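Local coordinates for protein nucleoporin nup120 (Schizosaccharomyces pombe, PDB 4GQ2) that serves as a structural constituent of the nuclear pore complex, whose nucleoporins can also act as docking partners for transport factors, at residues 215-220 with 272-277; 298-303 with 311-316. One frame throughout, in Å; residues are numbered along the deposited sequence.

Overall arrangement
Both contacts belong to the beta-propeller domain; interaction 1, first along the chain, sets a loop against one four-stranded antiparallel sheet, and interaction 2 lies inside the next. Residues 215-220 come from the loop between strands 204-210 and 238-244 and meet the end of strand 268-274, an outermost strand of its sheet, so interaction 1 is a surface contact. Interaction 2, buried, pairs strands 297-302 and 309-317, the two inner strands of the next sheet. Their centres are about 14 Å apart. Leu275 joins them: its CD2 packs 3.3 Å from Tyr302 OH, and its CD1 touches Leu300. Neighbouring sheets of the propeller thus meet through side chains of the loop that follows strand 268-274.

Interaction 1 of 2, residues 215-220 with 272-277; sequences YLFSLK and TIELSQ
Backbone hydrogen bonds lay loop residues 215-220 along the end of strand 268-274, the two chains running in the same direction. Ser218 N donates to Thr272 O over 3.0 Å at 160°, although the donor sits above the carbonyl plane. The return bond, from Glu274 N to Ser218 O, is weak at 3.3 Å. Both flank Ile273, making a single bridge of parallel pattern.

A side-chain bond strengthens the same spot. With chi1 at 52°, Ser218 OG lies between its own backbone N and carbonyl carbon, from where it reaches Thr272 O at 3.1 Å, in the carbonyl plane and on a lone pair. Two donors from one small residue therefore grip this oxygen. An alanine here would remove the hydroxyl donor to Thr272 O, keeping the amide bond, and would probably hold the loop less firmly to the strand.

In the propeller, strand 268-274 is an outermost strand of its blade, and the loop running on from the preceding blade lines its edge.

Apolar contacts fill the side where Phe217 and Glu274 lie alongside each other. The beta-branched Thr272, at home in a strand, sets its CB 3.7 Å from Phe217 CB. The aliphatic stem of Glu274 serves both neighbours, its CB lying 3.7 Å from Phe217 CD1 and 3.8 Å from Leu219 CD1.

Charge enters at the tip. Glu274 OE1 comes within 3.2 Å of Phe217 CE1, ring and carboxylate planes standing 75° apart, while OE2 forms a salt bridge with Lys258. Lys258 also makes a cation-pi contact with Phe217, so its positive charge probably offsets that of the carboxylate beside the ring.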
# COMPACT_ATOMS: atom_id res chain seq x y z
N TYR A 215 -16.47 16.55 58.45
CA TYR A 215 -17.14 17.11 59.64
C TYR A 215 -18.34 17.99 59.29
O TYR A 215 -19.45 17.77 59.79
CB TYR A 215 -16.13 17.90 60.48
CG TYR A 215 -15.50 17.14 61.64
CD1 TYR A 215 -15.11 15.81 61.50
CD2 TYR A 215 -15.28 17.77 62.86
CE1 TYR A 215 -14.53 15.12 62.56
CE2 TYR A 215 -14.71 17.09 63.93
CZ TYR A 215 -14.34 15.77 63.77
OH TYR A 215 -13.76 15.10 64.83
N LEU A 216 -18.11 18.97 58.43
CA LEU A 216 -19.15 19.87 57.94
C LEU A 216 -19.12 19.92 56.41
O LEU A 216 -18.09 19.67 55.79
CB LEU A 216 -18.94 21.28 58.49
CG LEU A 216 -19.01 21.56 59.99
CD1 LEU A 216 -18.49 22.96 60.27
CD2 LEU A 216 -20.43 21.41 60.52
N PHE A 217 -20.27 20.25 55.81
CA PHE A 217 -20.30 20.56 54.39
C PHE A 217 -20.92 21.92 54.09
O PHE A 217 -21.91 22.32 54.70
CB PHE A 217 -20.94 19.44 53.54
CG PHE A 217 -22.34 19.06 53.93
CD1 PHE A 217 -23.44 19.73 53.39
CD2 PHE A 217 -22.58 18.00 54.80
CE1 PHE A 217 -24.74 19.37 53.72
CE2 PHE A 217 -23.88 17.62 55.13
CZ PHE A 217 -24.95 18.31 54.59
N SER A 218 -20.32 22.63 53.14
CA SER A 218 -20.83 23.92 52.69
C SER A 218 -21.92 23.77 51.62
O SER A 218 -22.10 22.69 51.03
CB SER A 218 -19.68 24.80 52.19
OG SER A 218 -18.90 24.12 51.23
N LEU A 219 -22.66 24.86 51.40
CA LEU A 219 -23.83 24.88 50.53
C LEU A 219 -24.13 26.32 50.08
O LEU A 219 -23.63 27.28 50.67
CB LEU A 219 -25.03 24.28 51.27
CG LEU A 219 -26.28 23.78 50.53
CD1 LEU A 219 -25.98 22.54 49.69
CD2 LEU A 219 -27.38 23.49 51.54
N LYS A 220 -24.95 26.44 49.02
CA LYS A 220 -25.38 27.73 48.46
C LYS A 220 -24.21 28.66 48.12
O LYS A 220 -23.72 28.69 46.99
CB LYS A 220 -26.39 28.43 49.38
CG LYS A 220 -27.47 29.26 48.67
CD LYS A 220 -27.00 30.67 48.32
CE LYS A 220 -27.99 31.38 47.41
NZ LYS A 220 -29.20 31.86 48.14
N THR A 272 -15.86 19.84 52.02
CA THR A 272 -16.96 19.07 51.48
C THR A 272 -18.02 20.04 50.98
O THR A 272 -18.27 21.06 51.63
CB THR A 272 -17.58 18.16 52.55
OG1 THR A 272 -16.55 17.60 53.37
CG2 THR A 272 -18.38 17.04 51.91
N ILE A 273 -18.62 19.73 49.84
CA ILE A 273 -19.74 20.52 49.32
C ILE A 273 -20.85 19.59 48.87
O ILE A 273 -20.62 18.67 48.09
CB ILE A 273 -19.32 21.40 48.12
CG1 ILE A 273 -18.14 22.30 48.48
CG2 ILE A 273 -20.50 22.24 47.63
CD1 ILE A 273 -17.42 22.87 47.28
N GLU A 274 -22.06 19.83 49.37
CA GLU A 274 -23.23 19.13 48.87
C GLU A 274 -23.67 19.77 47.55
O GLU A 274 -23.83 20.98 47.46
CB GLU A 274 -24.38 19.15 49.89
CG GLU A 274 -25.65 18.46 49.40
CD GLU A 274 -26.55 17.98 50.53
OE1 GLU A 274 -26.89 18.80 51.41
OE2 GLU A 274 -26.93 16.79 50.52
N LEU A 275 -23.83 18.93 46.54
CA LEU A 275 -24.31 19.36 45.23
C LEU A 275 -25.80 19.09 45.11
O LEU A 275 -26.40 18.47 46.00
CB LEU A 275 -23.55 18.64 44.11
CG LEU A 275 -22.02 18.54 44.21
CD1 LEU A 275 -21.51 17.48 43.24
CD2 LEU A 275 -21.34 19.88 43.97
N SER A 276 -26.40 19.54 44.01
CA SER A 276 -27.84 19.40 43.77
C SER A 276 -28.29 17.95 43.58
O SER A 276 -27.46 17.03 43.51
CB SER A 276 -28.26 20.26 42.58
OG SER A 276 -27.28 20.21 41.55
N GLN A 277 -29.60 17.74 43.50
CA GLN A 277 -30.18 16.39 43.56
C GLN A 277 -30.92 15.95 42.29
O GLN A 277 -31.82 16.65 41.80
CB GLN A 277 -31.09 16.26 44.78
CG GLN A 277 -30.36 16.33 46.12
CD GLN A 277 -31.28 16.33 47.32
OE1 GLN A 277 -32.50 16.15 47.20
NE2 GLN A 277 -30.71 16.55 48.50

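Interaction 2 of 2, residues 298-303 with 311-316; sequences IALYYP and SIYKLN
Tyrosine rings mark both sides of this hairpin. Tyr302 turns its edge to strand 309-317: Ser311 CB lies in the ring plane, and the hydroxyl of Tyr313 also sits at the edge, near that plane. The two phenol groups cross at about a right angle, tip to tip, with a weak hydrogen bond of 3.3 Å between Tyr302 OH and Tyr313 OH. At its own edge Tyr313 has Ile298 O near the ring plane, and Leu300 CD2 approaches its CE1 obliquely at 3.5 Å. With CG anti to the backbone N (chi1 158°), Leu300 reaches across to this ring, a natural place for a branched apolar side chain. Tyr301 points to the other side of its strand, and Pro303 N lies over one face of its ring.

Beneath the rings runs a regular antiparallel ladder. Ser311 N to Leu300 O is short, 2.7 Å, and nearly straight at 166°; Tyr313 N to Ile298 O measures 2.9 Å, and both pairs are bonded in each direction. Between them Ala299 and Ile312 form a non-hydrogen-bonded pair. Ser311, small enough to fit beside Tyr302, spends its hydroxyl on Lys330 O.

These are the middle strands of a propeller blade, flanked by strands 288-290 and 324-328. Ala299 and Ile312 face strand 346-354, whereas Tyr302 and Tyr313 face the loop following strand 268-274.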
# COMPACT_ATOMS: atom_id res chain seq x y z
N ILE A 298 -11.19 21.82 38.15
CA ILE A 298 -11.91 20.56 38.19
C ILE A 298 -13.18 20.70 37.38
O ILE A 298 -13.97 21.62 37.60
CB ILE A 298 -12.28 20.18 39.65
CG1 ILE A 298 -11.03 19.73 40.41
CG2 ILE A 298 -13.32 19.07 39.68
CD1 ILE A 298 -11.10 20.00 41.90
N ALA A 299 -13.37 19.78 36.44
CA ALA A 299 -14.63 19.68 35.72
C ALA A 299 -15.49 18.59 36.34
O ALA A 299 -14.98 17.54 36.75
CB ALA A 299 -14.38 19.40 34.25
N LEU A 300 -16.79 18.86 36.42
CA LEU A 300 -17.73 17.97 37.09
C LEU A 300 -19.00 17.85 36.26
O LEU A 300 -19.50 18.84 35.73
CB LEU A 300 -18.02 18.47 38.51
CG LEU A 300 -19.30 18.06 39.26
CD1 LEU A 300 -19.37 16.56 39.54
CD2 LEU A 300 -19.41 18.85 40.56
N TYR A 301 -19.50 16.62 36.17
CA TYR A 301 -20.65 16.29 35.32
C TYR A 301 -21.93 16.06 36.11
O TYR A 301 -21.91 15.38 37.14
CB TYR A 301 -20.34 15.04 34.49
CG TYR A 301 -21.47 14.61 33.57
CD1 TYR A 301 -21.94 15.45 32.57
CD2 TYR A 301 -22.05 13.34 33.69
CE1 TYR A 301 -22.96 15.06 31.71
CE2 TYR A 301 -23.07 12.93 32.83
CZ TYR A 301 -23.51 13.80 31.85
OH TYR A 301 -24.52 13.42 31.00
N TYR A 302 -23.02 16.62 35.59
CA TYR A 302 -24.36 16.45 36.16
C TYR A 302 -25.27 15.81 35.13
O TYR A 302 -25.57 16.42 34.10
CB TYR A 302 -24.97 17.80 36.53
CG TYR A 302 -24.37 18.50 37.74
CD1 TYR A 302 -23.23 19.29 37.61
CD2 TYR A 302 -24.99 18.42 38.99
CE1 TYR A 302 -22.69 19.95 38.70
CE2 TYR A 302 -24.46 19.08 40.09
CZ TYR A 302 -23.31 19.85 39.94
OH TYR A 302 -22.77 20.51 41.02
N PRO A 303 -25.71 14.57 35.38
CA PRO A 303 -26.71 13.93 34.52
C PRO A 303 -28.04 14.69 34.51
O PRO A 303 -28.41 15.32 35.51
CB PRO A 303 -26.89 12.55 35.15
CG PRO A 303 -25.60 12.29 35.86
CD PRO A 303 -25.15 13.63 36.37
N SER A 311 -19.80 21.51 35.30
CA SER A 311 -19.33 22.58 36.19
C SER A 311 -17.81 22.64 36.23
O SER A 311 -17.13 21.63 36.05
CB SER A 311 -19.87 22.38 37.60
OG SER A 311 -21.25 22.69 37.67
N ILE A 312 -17.28 23.84 36.45
CA ILE A 312 -15.85 24.02 36.72
C ILE A 312 -15.67 24.64 38.11
O ILE A 312 -16.41 25.54 38.50
CB ILE A 312 -15.14 24.85 35.63
CG1 ILE A 312 -15.05 24.05 34.32
CG2 ILE A 312 -13.75 25.28 36.08
CD1 ILE A 312 -14.46 24.79 33.14
N TYR A 313 -14.69 24.14 38.86
CA TYR A 313 -14.37 24.64 40.18
C TYR A 313 -12.89 24.98 40.28
O TYR A 313 -12.04 24.29 39.71
CB TYR A 313 -14.69 23.58 41.25
CG TYR A 313 -16.16 23.28 41.42
CD1 TYR A 313 -16.82 22.42 40.55
CD2 TYR A 313 -16.89 23.84 42.48
CE1 TYR A 313 -18.17 22.13 40.71
CE2 TYR A 313 -18.24 23.55 42.65
CZ TYR A 313 -18.87 22.69 41.76
OH TYR A 313 -20.21 22.40 41.91
N LYS A 314 -12.59 26.05 41.02
CA LYS A 314 -11.21 26.42 41.33
C LYS A 314 -10.84 25.86 42.70
O LYS A 314 -11.62 25.97 43.66
CB LYS A 314 -11.05 27.94 41.31
CG LYS A 314 -9.66 28.46 41.66
CD LYS A 314 -8.74 28.50 40.45
CE LYS A 314 -7.29 28.74 40.84
NZ LYS A 314 -7.00 30.14 41.26
N LEU A 315 -9.66 25.26 42.80
CA LEU A 315 -9.12 24.83 44.08
C LEU A 315 -8.16 25.88 44.59
O LEU A 315 -7.19 26.25 43.91
CB LEU A 315 -8.41 23.48 43.97
CG LEU A 315 -8.67 22.40 45.03
CD1 LEU A 315 -7.55 21.37 44.99
CD2 LEU A 315 -8.82 22.93 46.46
N ASN A 316 -8.44 26.37 45.80
CA ASN A 316 -7.62 27.37 46.46
C ASN A 316 -7.02 26.80 47.74
O ASN A 316 -7.75 26.30 48.60
CB ASN A 316 -8.45 28.63 46.75
CG ASN A 316 -9.04 29.24 45.49
OD1 ASN A 316 -8.33 29.53 44.53
ND2 ASN A 316 -10.36 29.43 45.49